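Local structure of acyl-CoA dehydrogenase domain protein Tcur3483 (Thermomonospora curvata, 6WY9) at residues 48-53 with 370-375; 218-221 with 227-230; 379-382 with 386-389. The protein probably acts as a flavoenzyme of the acyl-CoA dehydrogenase family, binding FAD and oxidising CH-CH groups of its substrates. All coordinates share one frame; numbering follows the deposited sequence.

Overall arrangement
All three contacts belong to one flavin-binding chain, but they hold it in different ways. Contacts 1 and 3 are buried and share helix 369-380: contact 1 meets helix 47-55 along its course, and contact 3 links its C-terminal end to helix 387-399. Contact 2, only partly buried, is a hairpin of the beta domain that includes a strand outermost in its sheet within this chain. Its bonding is regular and backbone to backbone, whereas contact 1 relies on polar side-chain ends around a glycerol, and contact 3 has a single cross-segment backbone bond beside direct cofactor contacts. Contact 2 also reaches the flavin cofactor, through Val228; contact 1 lies away from it.

Contact 1 (48-53 with 370-375); sequences ERRRVG and IEQLSR. With GOL (glycerol), chain L.
Helices 47-55 and 369-380 stay well apart here, Arg50 CA and Gln372 CA lying 10.2 Å from each other, and two long polar side chains span the gap. Gln372 points at the opposite helix and reaches out extended, its CG anti to the backbone N (chi1 176°). Arg50 starts off to one side and has to bend at its second and third torsions before NH1 comes near Gln372. Arg50 NH1 and Gln372 OE1 are 2.9 Å apart, yet the N-H is badly aimed and the pair is no hydrogen bond; the guanidinium and amide planes stand 48° apart. In this crystal a glycerol, probably from the crystallisation liquor, bridges the two. Its O3 sits at the edge of the guanidinium and accepts from Arg50 NH1 at 3.2 Å, then donates to Gln372 OE1 at 2.8 Å, though O3 is also modelled uncomfortably close to the Arg50 methylenes, which leaves its exact placement doubtful. At the other end of the glycerol, O1 makes a weak bond to Gly53 O, and Arg271 also holds the molecule. The stronger anchors lie outside: Arg50 NH2 forms a salt bridge with Glu360, while Gln372 NE2 bonds to Glu54 and to Gly224 O, which fixes the flip of the amide and turns OE1 to the glycerol. One turn further along helix 369-380, Arg375 grips Glu371 side-on, NH2 to OE1 at 2.7 Å and NE to OE2 at 3.0 Å, with OE1 nearly exactly in the guanidinium plane. Glu371 OE2 has another partner, a polar side chain of a neighbouring subunit. The contact thus joins a helix of the N-terminal region to one of the C-terminal region through buried polar groups, in the helical part of the acyl-CoA dehydrogenase fold.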
ATOM      1  N   GLU A  48      27.995  25.114  -2.323  0.90133.49           N
ATOM      2  CA  GLU A  48      28.401  25.004  -0.926  0.90130.62           C
ATOM      3  C   GLU A  48      27.209  24.726  -0.025  0.90125.67           C
ATOM      4  O   GLU A  48      27.295  23.899   0.890  0.90126.77           O
ATOM      5  CB  GLU A  48      29.120  26.275  -0.480  0.90129.69           C
ATOM      6  CG  GLU A  48      30.482  26.476  -1.123  0.90132.02           C
ATOM      7  CD  GLU A  48      31.292  27.575  -0.449  0.90127.80           C
ATOM      8  OE1 GLU A  48      31.100  27.805   0.765  0.90120.74           O
ATOM      9  OE2 GLU A  48      32.111  28.218  -1.139  0.90129.50           O
ATOM     10  N   ARG A  49      26.081  25.397  -0.275  0.95119.70           N
ATOM     11  CA  ARG A  49      24.893  25.185   0.546  0.95111.96           C
ATOM     12  C   ARG A  49      24.477  23.714   0.554  0.95110.14           C
ATOM     13  O   ARG A  49      24.280  23.118   1.621  0.95111.85           O
ATOM     14  CB  ARG A  49      23.746  26.070   0.050  0.95108.40           C
ATOM     15  CG  ARG A  49      23.266  25.764  -1.375  0.95108.33           C
ATOM     16  CD  ARG A  49      21.777  26.059  -1.573  0.95103.43           C
ATOM     17  NE  ARG A  49      21.239  25.250  -2.659  0.95102.99           N
ATOM     18  CZ  ARG A  49      20.868  23.979  -2.524  0.95101.41           C
ATOM     19  NH1 ARG A  49      20.962  23.377  -1.340  0.95 98.57           N
ATOM     20  NH2 ARG A  49      20.405  23.308  -3.572  0.95103.31           N
ATOM     21  N   ARG A  50      24.322  23.116  -0.632  0.86105.95           N
ATOM     22  CA  ARG A  50      23.972  21.703  -0.740  0.86100.78           C
ATOM     23  C   ARG A  50      25.105  20.789  -0.274  0.86104.47           C
ATOM     24  O   ARG A  50      24.872  19.590  -0.079  0.86106.37           O
ATOM     25  CB  ARG A  50      23.570  21.377  -2.192  0.86 95.40           C
ATOM     26  CG  ARG A  50      22.668  20.155  -2.348  0.86 90.83           C
ATOM     27  CD  ARG A  50      23.006  19.301  -3.585  0.86 91.72           C
ATOM     28  NE  ARG A  50      24.440  19.050  -3.710  0.86 92.92           N
ATOM     29  CZ  ARG A  50      25.165  18.346  -2.838  0.86 92.67           C
ATOM     30  NH1 ARG A  50      24.601  17.826  -1.757  0.86 89.64           N
ATOM     31  NH2 ARG A  50      26.468  18.170  -3.040  0.86 95.84           N
ATOM     32  N   ARG A  51      26.315  21.324  -0.089  0.85106.61           N
ATOM     33  CA  ARG A  51      27.437  20.564   0.458  0.85110.35           C
ATOM     34  C   ARG A  51      27.446  20.552   1.988  0.85110.27           C
ATOM     35  O   ARG A  51      27.676  19.495   2.591  0.85111.28           O
ATOM     36  CB  ARG A  51      28.761  21.126  -0.076  0.85111.40           C
ATOM     37  CG  ARG A  51      29.164  20.588  -1.446  0.85115.14           C
ATOM     38  CD  ARG A  51      30.177  19.452  -1.314  0.85117.73           C
ATOM     39  NE  ARG A  51      31.569  19.900  -1.427  0.85118.80           N
ATOM     40  CZ  ARG A  51      32.381  20.142  -0.399  0.85116.22           C
ATOM     41  NH1 ARG A  51      33.626  20.539  -0.623  0.85118.35           N
ATOM     42  NH2 ARG A  51      31.961  19.990   0.850  0.85112.21           N
ATOM     43  N   VAL A  52      27.206  21.698   2.633  0.94109.22           N
ATOM     44  CA  VAL A  52      27.113  21.720   4.093  0.94108.01           C
ATOM     45  C   VAL A  52      25.780  21.144   4.561  0.94109.52           C
ATOM     46  O   VAL A  52      25.685  20.622   5.680  0.94111.04           O
ATOM     47  CB  VAL A  52      27.319  23.144   4.643  0.94103.66           C
ATOM     48  CG1 VAL A  52      28.792  23.526   4.625  0.94104.37           C
ATOM     49  CG2 VAL A  52      26.513  24.132   3.844  0.94101.76           C
ATOM     50  N   GLY A  53      24.736  21.232   3.729  0.89109.46           N
ATOM     51  CA  GLY A  53      23.460  20.628   4.074  0.89109.85           C
ATOM     52  C   GLY A  53      23.484  19.112   4.039  0.89115.25           C
ATOM     53  O   GLY A  53      22.772  18.462   4.810  0.89113.33           O
ATOM     54  N   ILE A 370      16.782  15.385  -4.630  1.00 39.32           N
ATOM     55  CA  ILE A 370      15.819  14.316  -4.370  1.00 39.17           C
ATOM     56  C   ILE A 370      16.507  12.962  -4.455  1.00 39.85           C
ATOM     57  O   ILE A 370      16.180  12.028  -3.705  1.00 39.94           O
ATOM     58  CB  ILE A 370      14.633  14.416  -5.337  1.00 39.60           C
ATOM     59  CG1 ILE A 370      13.831  15.706  -5.017  1.00 41.52           C
ATOM     60  CG2 ILE A 370      13.732  13.143  -5.194  1.00 38.17           C
ATOM     61  CD1 ILE A 370      12.912  16.191  -6.157  1.00 42.38           C
ATOM     62  N   GLU A 371      17.470  12.834  -5.366  1.00 39.93           N
ATOM     63  CA  GLU A 371      18.284  11.624  -5.380  1.00 40.86           C
ATOM     64  C   GLU A 371      19.007  11.445  -4.036  1.00 41.02           C
ATOM     65  O   GLU A 371      18.981  10.359  -3.450  1.00 39.69           O
ATOM     66  CB  GLU A 371      19.262  11.684  -6.547  1.00 42.78           C
ATOM     67  CG  GLU A 371      19.922  10.335  -6.890  1.00 44.05           C
ATOM     68  CD  GLU A 371      21.023   9.951  -5.922  1.00 45.13           C
ATOM     69  OE1 GLU A 371      21.726  10.862  -5.408  1.00 45.95           O
ATOM     70  OE2 GLU A 371      21.199   8.725  -5.698  1.00 44.98           O
ATOM     71  N   GLN A 372      19.681  12.491  -3.531  1.00 40.29           N
ATOM     72  CA  GLN A 372      20.395  12.312  -2.267  1.00 39.73           C
ATOM     73  C   GLN A 372      19.439  12.123  -1.074  1.00 40.02           C
ATOM     74  O   GLN A 372      19.691  11.276  -0.195  1.00 40.18           O
ATOM     75  CB  GLN A 372      21.355  13.475  -2.015  1.00 43.59           C
ATOM     76  CG  GLN A 372      22.026  13.348  -0.635  1.00 47.80           C
ATOM     77  CD  GLN A 372      23.193  14.279  -0.490  1.00 56.11           C
ATOM     78  OE1 GLN A 372      23.182  15.370  -1.043  1.00 59.06           O
ATOM     79  NE2 GLN A 372      24.224  13.855   0.241  1.00 59.27           N
ATOM     80  N   LEU A 373      18.301  12.838  -1.062  1.00 38.79           N
ATOM     81  CA  LEU A 373      17.343  12.705   0.042  1.00 40.58           C
ATOM     82  C   LEU A 373      16.715  11.325   0.073  1.00 38.33           C
ATOM     83  O   LEU A 373      16.392  10.827   1.150  1.00 39.24           O
ATOM     84  CB  LEU A 373      16.241  13.784  -0.052  1.00 40.58           C
ATOM     85  CG  LEU A 373      16.695  15.178   0.439  1.00 44.45           C
ATOM     86  CD1 LEU A 373      15.697  16.273   0.046  1.00 44.33           C
ATOM     87  CD2 LEU A 373      16.949  15.198   1.967  1.00 45.42           C
ATOM     88  N   SER A 374      16.500  10.703  -1.093  1.00 38.29           N
ATOM     89  CA  SER A 374      16.056   9.308  -1.116  1.00 39.49           C
ATOM     90  C   SER A 374      17.014   8.389  -0.370  1.00 37.92           C
ATOM     91  O   SER A 374      16.582   7.379   0.203  1.00 40.17           O
ATOM     92  CB  SER A 374      15.950   8.794  -2.553  1.00 42.82           C
ATOM     93  OG  SER A 374      14.920   9.458  -3.248  1.00 44.94           O
ATOM     94  N   ARG A 375      18.312   8.674  -0.426  1.00 37.33           N
ATOM     95  CA  ARG A 375      19.262   7.820   0.280  1.00 41.55           C
ATOM     96  C   ARG A 375      19.344   8.149   1.761  1.00 43.05           C
ATOM     97  O   ARG A 375      20.014   7.418   2.498  1.00 45.83           O
ATOM     98  CB  ARG A 375      20.663   7.930  -0.354  1.00 40.43           C
ATOM     99  CG  ARG A 375      20.703   7.518  -1.824  1.00 40.58           C
ATOM    100  CD  ARG A 375      22.117   7.635  -2.348  1.00 40.83           C
ATOM    101  NE  ARG A 375      22.378   8.922  -2.999  1.00 40.25           N
ATOM    102  CZ  ARG A 375      23.276   9.822  -2.586  1.00 42.83           C
ATOM    103  NH1 ARG A 375      23.988   9.626  -1.453  1.00 40.31           N
ATOM    104  NH2 ARG A 375      23.430  10.940  -3.301  1.00 43.03           N
TER
HETATM  105  C1  GOL L 410      21.039  16.866   1.812  1.00 98.49           C
HETATM  106  O1  GOL L 410      20.733  17.374   3.031  1.00 96.58           O
HETATM  107  C2  GOL L 410      20.876  17.951   0.713  1.00101.42           C
HETATM  108  O2  GOL L 410      21.944  18.780   0.642  1.00102.28           O
HETATM  109  C3  GOL L 410      20.633  17.032  -0.515  1.00102.96           C
HETATM  110  O3  GOL L 410      21.434  17.485  -1.552  1.00103.55           O

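Contact 2 (218-221 with 227-230); sequences SPIQ and VVTA
Ile220 lies along the backbone of the opposite strand: its CB is 4.0 Å from Val228 CG2, while the CG1 branch runs on to set CD1 beside the peptide between Thr229 and Ala230, 3.7 Å from Thr229 O. That reach follows from CG1 lying anti to the carbonyl carbon (chi1 -61°) with the chain extended beyond it. With the side chain cut back to an alanine, the Thr229-Ala230 peptide is likely to lose its apolar cover, and a gap would probably open beside Phe177, which Ile220 also touches. Ser218 and Ala230 stand on the same face as Ile220 and Val228, the serine OG near the alanine CB. On the reverse face Val227 works with both methyls, CG1 against Pro219 CB at 3.8 Å and CG2 near NE2 of Gln221, the glutamine crossing it obliquely. The two segments are the arms of an antiparallel beta hairpin in the middle domain of the acyl-CoA dehydrogenase family, with their directions 135° apart. Four backbone bonds join them. Ser218 and Ala230 exchange two, and Ile220 and Val228 two more, Ile220 N to Val228 O at 2.8 Å and Val228 N to Ile220 O at 2.9 Å. Pro219 opposes Thr229 in a non-hydrogen-bonded pair, where its missing N-H costs nothing between these arms. Thr229 CA brings its hydrogen to Ser218 O, 3.1 Å away, and Thr229 OG1 bonds to Thr178 O. Val228 touches the flavin cofactor and the FAD-binding Ser179, whereas Gln221 makes backbone hydrogen bonds to a neighbouring subunit.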
ATOM      1  N   SER A 218      35.265   7.946  16.091  1.00 55.50           N
ATOM      2  CA  SER A 218      35.696   7.486  14.768  1.00 57.01           C
ATOM      3  C   SER A 218      34.554   7.614  13.773  1.00 53.56           C
ATOM      4  O   SER A 218      33.379   7.462  14.134  1.00 51.75           O
ATOM      5  CB  SER A 218      36.206   6.029  14.787  1.00 59.12           C
ATOM      6  OG  SER A 218      35.192   5.157  15.253  1.00 59.37           O
ATOM      7  N   PRO A 219      34.864   7.904  12.509  1.00 53.69           N
ATOM      8  CA  PRO A 219      33.813   8.233  11.550  1.00 52.63           C
ATOM      9  C   PRO A 219      33.061   7.007  11.065  1.00 51.79           C
ATOM     10  O   PRO A 219      33.606   5.907  10.995  1.00 53.02           O
ATOM     11  CB  PRO A 219      34.589   8.894  10.401  1.00 52.98           C
ATOM     12  CG  PRO A 219      35.960   8.284  10.468  1.00 54.24           C
ATOM     13  CD  PRO A 219      36.223   8.081  11.943  1.00 55.42           C
ATOM     14  N   ILE A 220      31.788   7.223  10.714  1.00 49.77           N
ATOM     15  CA  ILE A 220      30.929   6.256  10.027  1.00 48.14           C
ATOM     16  C   ILE A 220      30.267   6.985   8.852  1.00 47.49           C
ATOM     17  O   ILE A 220      29.513   7.940   9.067  1.00 46.97           O
ATOM     18  CB  ILE A 220      29.832   5.686  10.956  1.00 46.35           C
ATOM     19  CG1 ILE A 220      30.403   4.934  12.184  1.00 49.99           C
ATOM     20  CG2 ILE A 220      28.894   4.796  10.164  1.00 44.41           C
ATOM     21  CD1 ILE A 220      29.274   4.572  13.201  1.00 49.59           C
ATOM     22  N   GLN A 221      30.521   6.532   7.621  1.00 48.70           N
ATOM     23  CA  GLN A 221      29.926   7.153   6.435  1.00 48.99           C
ATOM     24  C   GLN A 221      28.612   6.470   6.103  1.00 45.03           C
ATOM     25  O   GLN A 221      28.541   5.232   6.087  1.00 43.95           O
ATOM     26  CB  GLN A 221      30.859   7.059   5.220  1.00 56.45           C
ATOM     27  CG  GLN A 221      30.356   7.839   4.024  1.00 65.47           C
ATOM     28  CD  GLN A 221      31.426   8.737   3.412  1.00 77.12           C
ATOM     29  OE1 GLN A 221      32.587   8.335   3.250  1.00 82.50           O
ATOM     30  NE2 GLN A 221      31.038   9.964   3.064  1.00 80.77           N
ATOM     31  N   VAL A 227      28.376  11.863   7.447  1.00 52.16           N
ATOM     32  CA  VAL A 227      29.320  11.199   8.333  1.00 51.98           C
ATOM     33  C   VAL A 227      28.788  11.364   9.754  1.00 50.92           C
ATOM     34  O   VAL A 227      28.580  12.491  10.211  1.00 52.32           O
ATOM     35  CB  VAL A 227      30.736  11.772   8.191  1.00 54.17           C
ATOM     36  CG1 VAL A 227      31.680  11.093   9.169  1.00 55.44           C
ATOM     37  CG2 VAL A 227      31.247  11.597   6.750  1.00 55.26           C
ATOM     38  N   VAL A 228      28.520  10.248  10.435  1.00 47.43           N
ATOM     39  CA  VAL A 228      28.261  10.277  11.876  1.00 46.26           C
ATOM     40  C   VAL A 228      29.456   9.587  12.537  1.00 47.73           C
ATOM     41  O   VAL A 228      30.510   9.467  11.907  1.00 49.38           O
ATOM     42  CB  VAL A 228      26.888   9.655  12.211  1.00 42.62           C
ATOM     43  CG1 VAL A 228      25.757  10.485  11.532  1.00 41.59           C
ATOM     44  CG2 VAL A 228      26.811   8.198  11.751  1.00 41.48           C
ATOM     45  N   THR A 229      29.350   9.152  13.799  1.00 47.91           N
ATOM     46  CA  THR A 229      30.518   8.623  14.502  1.00 49.53           C
ATOM     47  C   THR A 229      30.124   7.479  15.420  1.00 49.92           C
ATOM     48  O   THR A 229      28.946   7.244  15.706  1.00 49.50           O
ATOM     49  CB  THR A 229      31.234   9.690  15.361  1.00 51.44           C
ATOM     50  OG1 THR A 229      30.419  10.002  16.504  1.00 51.56           O
ATOM     51  CG2 THR A 229      31.479  10.972  14.559  1.00 49.73           C
ATOM     52  N   ALA A 230      31.136   6.748  15.856  1.00 49.70           N
ATOM     53  CA  ALA A 230      31.082   6.020  17.111  1.00 49.43           C
ATOM     54  C   ALA A 230      31.875   6.858  18.111  1.00 50.08           C
ATOM     55  O   ALA A 230      32.841   7.517  17.738  1.00 51.61           O
ATOM     56  CB  ALA A 230      31.678   4.609  16.980  1.00 49.51           C
TER

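Contact 3 (379-382 with 386-389). With FDA (dihydroflavine-adenine dinucleotide), chain C.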
ATOM      1  N   VAL A 379      16.597   6.701   6.856  1.00 42.83           N
ATOM      2  CA  VAL A 379      17.009   6.748   8.259  1.00 41.23           C
ATOM      3  C   VAL A 379      15.833   7.042   9.186  1.00 43.49           C
ATOM      4  O   VAL A 379      15.769   6.518  10.298  1.00 44.21           O
ATOM      5  CB  VAL A 379      18.102   7.797   8.459  1.00 38.27           C
ATOM      6  CG1 VAL A 379      18.366   7.984  10.006  1.00 38.27           C
ATOM      7  CG2 VAL A 379      19.363   7.407   7.657  1.00 38.24           C
ATOM      8  N   ASN A 380      14.938   7.954   8.788  1.00 42.42           N
ATOM      9  CA  ASN A 380      14.117   8.604   9.817  1.00 43.10           C
ATOM     10  C   ASN A 380      12.895   7.804  10.197  1.00 38.17           C
ATOM     11  O   ASN A 380      12.205   8.194  11.145  1.00 38.32           O
ATOM     12  CB  ASN A 380      13.706  10.012   9.369  1.00 44.54           C
ATOM     13  CG  ASN A 380      14.912  10.945   9.278  1.00 46.63           C
ATOM     14  OD1 ASN A 380      15.827  10.881  10.113  1.00 49.43           O
ATOM     15  ND2 ASN A 380      14.941  11.766   8.270  1.00 44.75           N
ATOM     16  N   THR A 381      12.626   6.694   9.507  1.00 35.89           N
ATOM     17  CA  THR A 381      11.620   5.763  10.000  1.00 37.78           C
ATOM     18  C   THR A 381      12.111   4.922  11.178  1.00 38.27           C
ATOM     19  O   THR A 381      11.284   4.264  11.821  1.00 39.57           O
ATOM     20  CB  THR A 381      11.118   4.833   8.877  1.00 39.24           C
ATOM     21  OG1 THR A 381      12.207   4.031   8.407  1.00 39.18           O
ATOM     22  CG2 THR A 381      10.488   5.648   7.721  1.00 40.09           C
ATOM     23  N   PHE A 382      13.428   4.891  11.476  1.00 36.45           N
ATOM     24  CA  PHE A 382      13.873   4.254  12.689  1.00 40.97           C
ATOM     25  C   PHE A 382      14.630   5.180  13.637  1.00 41.69           C
ATOM     26  O   PHE A 382      14.770   4.815  14.802  1.00 44.48           O
ATOM     27  CB  PHE A 382      14.726   2.982  12.397  1.00 40.69           C
ATOM     28  CG  PHE A 382      15.939   3.229  11.548  1.00 41.19           C
ATOM     29  CD1 PHE A 382      17.104   3.744  12.109  1.00 42.85           C
ATOM     30  CD2 PHE A 382      15.932   2.926  10.178  1.00 39.97           C
ATOM     31  CE1 PHE A 382      18.243   3.969  11.331  1.00 43.68           C
ATOM     32  CE2 PHE A 382      17.116   3.136   9.398  1.00 38.40           C
ATOM     33  CZ  PHE A 382      18.214   3.669   9.950  1.00 41.77           C
ATOM     34  N   VAL A 386      11.356   4.262  16.743  1.00 44.80           N
ATOM     35  CA  VAL A 386      11.284   3.226  15.717  1.00 42.08           C
ATOM     36  C   VAL A 386       9.814   3.044  15.335  1.00 37.55           C
ATOM     37  O   VAL A 386       8.974   2.820  16.216  1.00 37.60           O
ATOM     38  CB  VAL A 386      11.908   1.945  16.293  1.00 42.90           C
ATOM     39  CG1 VAL A 386      11.750   0.694  15.393  1.00 40.52           C
ATOM     40  CG2 VAL A 386      13.373   2.236  16.672  1.00 46.09           C
ATOM     41  N   ASN A 387       9.475   3.162  14.039  1.00 36.64           N
ATOM     42  CA  ASN A 387       8.055   3.289  13.713  1.00 35.95           C
ATOM     43  C   ASN A 387       7.242   2.076  14.192  1.00 36.30           C
ATOM     44  O   ASN A 387       6.061   2.232  14.534  1.00 35.99           O
ATOM     45  CB  ASN A 387       7.851   3.547  12.202  1.00 34.17           C
ATOM     46  CG  ASN A 387       8.196   4.989  11.813  1.00 36.74           C
ATOM     47  OD1 ASN A 387       8.670   5.789  12.660  1.00 35.75           O
ATOM     48  ND2 ASN A 387       7.955   5.333  10.549  1.00 34.33           N
ATOM     49  N   GLU A 388       7.832   0.866  14.224  1.00 34.81           N
ATOM     50  CA  GLU A 388       7.100  -0.281  14.797  1.00 33.27           C
ATOM     51  C   GLU A 388       6.690  -0.027  16.250  1.00 33.22           C
ATOM     52  O   GLU A 388       5.585  -0.389  16.678  1.00 34.98           O
ATOM     53  CB  GLU A 388       7.948  -1.564  14.745  1.00 32.37           C
ATOM     54  CG  GLU A 388       8.007  -2.163  13.277  1.00 34.39           C
ATOM     55  CD  GLU A 388       9.239  -1.667  12.478  1.00 37.17           C
ATOM     56  OE1 GLU A 388       9.730  -0.553  12.782  1.00 38.31           O
ATOM     57  OE2 GLU A 388       9.715  -2.411  11.573  1.00 38.44           O
ATOM     58  N   VAL A 389       7.612   0.485  17.035  1.00 33.77           N
ATOM     59  CA  VAL A 389       7.341   0.739  18.445  1.00 37.21           C
ATOM     60  C   VAL A 389       6.348   1.884  18.579  1.00 37.88           C
ATOM     61  O   VAL A 389       5.480   1.882  19.468  1.00 37.39           O
ATOM     62  CB  VAL A 389       8.668   1.002  19.165  1.00 38.95           C
ATOM     63  CG1 VAL A 389       8.446   1.500  20.617  1.00 41.50           C
ATOM     64  CG2 VAL A 389       9.491  -0.291  19.140  1.00 39.67           C
TER
HETATM   65  PA  FDA C 401      17.663  -1.972  16.007  1.00 36.59           P
HETATM   66  O1A FDA C 401      18.564  -3.124  15.695  1.00 37.23           O
HETATM   67  O2A FDA C 401      17.238  -1.711  17.462  1.00 35.31           O
HETATM   68  O5B FDA C 401      16.182  -2.253  15.235  1.00 38.90           O
HETATM   69  C5B FDA C 401      16.443  -2.423  13.867  1.00 37.80           C
HETATM   70  C4B FDA C 401      15.075  -2.580  13.175  1.00 38.75           C
HETATM   71  O4B FDA C 401      14.366  -3.676  13.928  1.00 38.45           O
HETATM   72  C3B FDA C 401      14.144  -1.388  13.401  1.00 37.70           C
HETATM   73  O3B FDA C 401      14.278  -0.423  12.424  1.00 36.38           O
HETATM   74  C2B FDA C 401      12.781  -2.038  13.239  1.00 38.44           C
HETATM   75  O2B FDA C 401      12.462  -2.419  11.846  1.00 38.84           O
HETATM   76  C1B FDA C 401      12.932  -3.394  13.995  1.00 38.35           C
HETATM   77  N9A FDA C 401      12.457  -3.378  15.377  1.00 38.20           N
HETATM   78  C8A FDA C 401      13.150  -3.005  16.546  1.00 37.99           C
HETATM   79  N7A FDA C 401      12.424  -3.181  17.643  1.00 37.47           N
HETATM   80  C5A FDA C 401      11.218  -3.678  17.196  1.00 36.80           C
HETATM   81  C6A FDA C 401      10.050  -4.026  17.891  1.00 36.86           C
HETATM   82  N6A FDA C 401       9.965  -3.920  19.231  1.00 35.35           N
HETATM   83  N1A FDA C 401       8.971  -4.489  17.223  1.00 36.31           N
HETATM   84  C2A FDA C 401       9.129  -4.563  15.869  1.00 37.18           C
HETATM   85  N3A FDA C 401      10.176  -4.260  15.063  1.00 35.39           N
HETATM   86  C4A FDA C 401      11.222  -3.823  15.782  1.00 37.15           C
HETATM   87  N1  FDA C 401      21.570   7.829  18.001  1.00 42.49           N
HETATM   88  C2  FDA C 401      22.110   8.620  19.037  1.00 44.16           C
HETATM   89  O2  FDA C 401      22.206   8.159  20.196  1.00 45.25           O
HETATM   90  N3  FDA C 401      22.508   9.905  18.685  1.00 43.57           N
HETATM   91  C4  FDA C 401      22.417  10.446  17.381  1.00 41.87           C
HETATM   92  O4  FDA C 401      22.818  11.583  17.167  1.00 40.31           O
HETATM   93  C4X FDA C 401      21.858   9.569  16.387  1.00 41.06           C
HETATM   94  N5  FDA C 401      21.737  10.025  15.073  1.00 40.82           N
HETATM   95  C5X FDA C 401      21.684   9.095  14.070  1.00 38.59           C
HETATM   96  C6  FDA C 401      21.974   9.425  12.798  1.00 38.91           C
HETATM   97  C7  FDA C 401      21.931   8.424  11.795  1.00 39.36           C
HETATM   98  C7M FDA C 401      22.250   8.811  10.469  1.00 39.63           C
HETATM   99  C8  FDA C 401      21.581   7.153  12.066  1.00 40.08           C
HETATM  100  C8M FDA C 401      21.524   6.111  11.021  1.00 40.97           C
HETATM  101  C9  FDA C 401      21.249   6.816  13.367  1.00 39.73           C
HETATM  102  C9A FDA C 401      21.316   7.785  14.363  1.00 39.07           C
HETATM  103  N10 FDA C 401      20.981   7.466  15.689  1.00 40.09           N
HETATM  104  C10 FDA C 401      21.472   8.312  16.688  1.00 42.37           C
HETATM  105  C1' FDA C 401      20.699   6.043  16.034  1.00 40.26           C
HETATM  106  C2' FDA C 401      19.177   5.731  16.020  1.00 41.26           C
HETATM  107  O2' FDA C 401      18.567   6.289  17.082  1.00 41.20           O
HETATM  108  C3' FDA C 401      19.121   4.136  16.033  1.00 40.33           C
HETATM  109  O3' FDA C 401      19.568   3.607  14.801  1.00 37.90           O
HETATM  110  C4' FDA C 401      17.720   3.651  16.377  1.00 41.52           C
HETATM  111  O4' FDA C 401      17.494   3.959  17.710  1.00 43.24           O
HETATM  112  C5' FDA C 401      17.628   2.140  16.034  1.00 42.98           C
HETATM  113  O5' FDA C 401      18.541   1.464  16.847  1.00 40.99           O
HETATM  114  P   FDA C 401      19.318   0.329  15.958  1.00 38.70           P
HETATM  115  O1P FDA C 401      19.925   1.063  14.863  1.00 37.94           O
HETATM  116  O2P FDA C 401      20.182  -0.467  16.923  1.00 40.06           O
HETATM  117  O3P FDA C 401      18.193  -0.675  15.263  1.00 36.40           O
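This turn between helices 369-380 and 387-399 forms part of the FAD site, which here holds the dihydroflavin form. The turn is closed by Asn387 N donating to Thr381 O at 3.1 Å, with Val386 as N-cap of the second helix. The Asn387 side chain folds back over Thr381, crossing it at about a right angle, so that ND2 sits 3.6 Å from Thr381 CB. Its amide is held by Lys333 at OD1 and by Thr337 and Glu338 at ND2. The Phe382 ring has Val379 O over the centre of one face, 3.4 Å above the plane, and reaches the ribityl O3' of the cofactor with CD1 and CE1. Val386 CG1 packs on the adenosine ribose, 3.6 Å from C2B, while CG2 turns to Phe382 O. Glu388, bent at chi2 (93°), lays its CB and CG against the adenine and takes a hydrogen bond at OE2 from the ribose O2B. Thr381 O and Asn387 OD1 are both acceptors and only 3.1 Å apart; the Lys333 ammonium, bonded to OD1 and to Asn380 O, and the Asn387 N-H on Thr381 O would probably ease their repulsion.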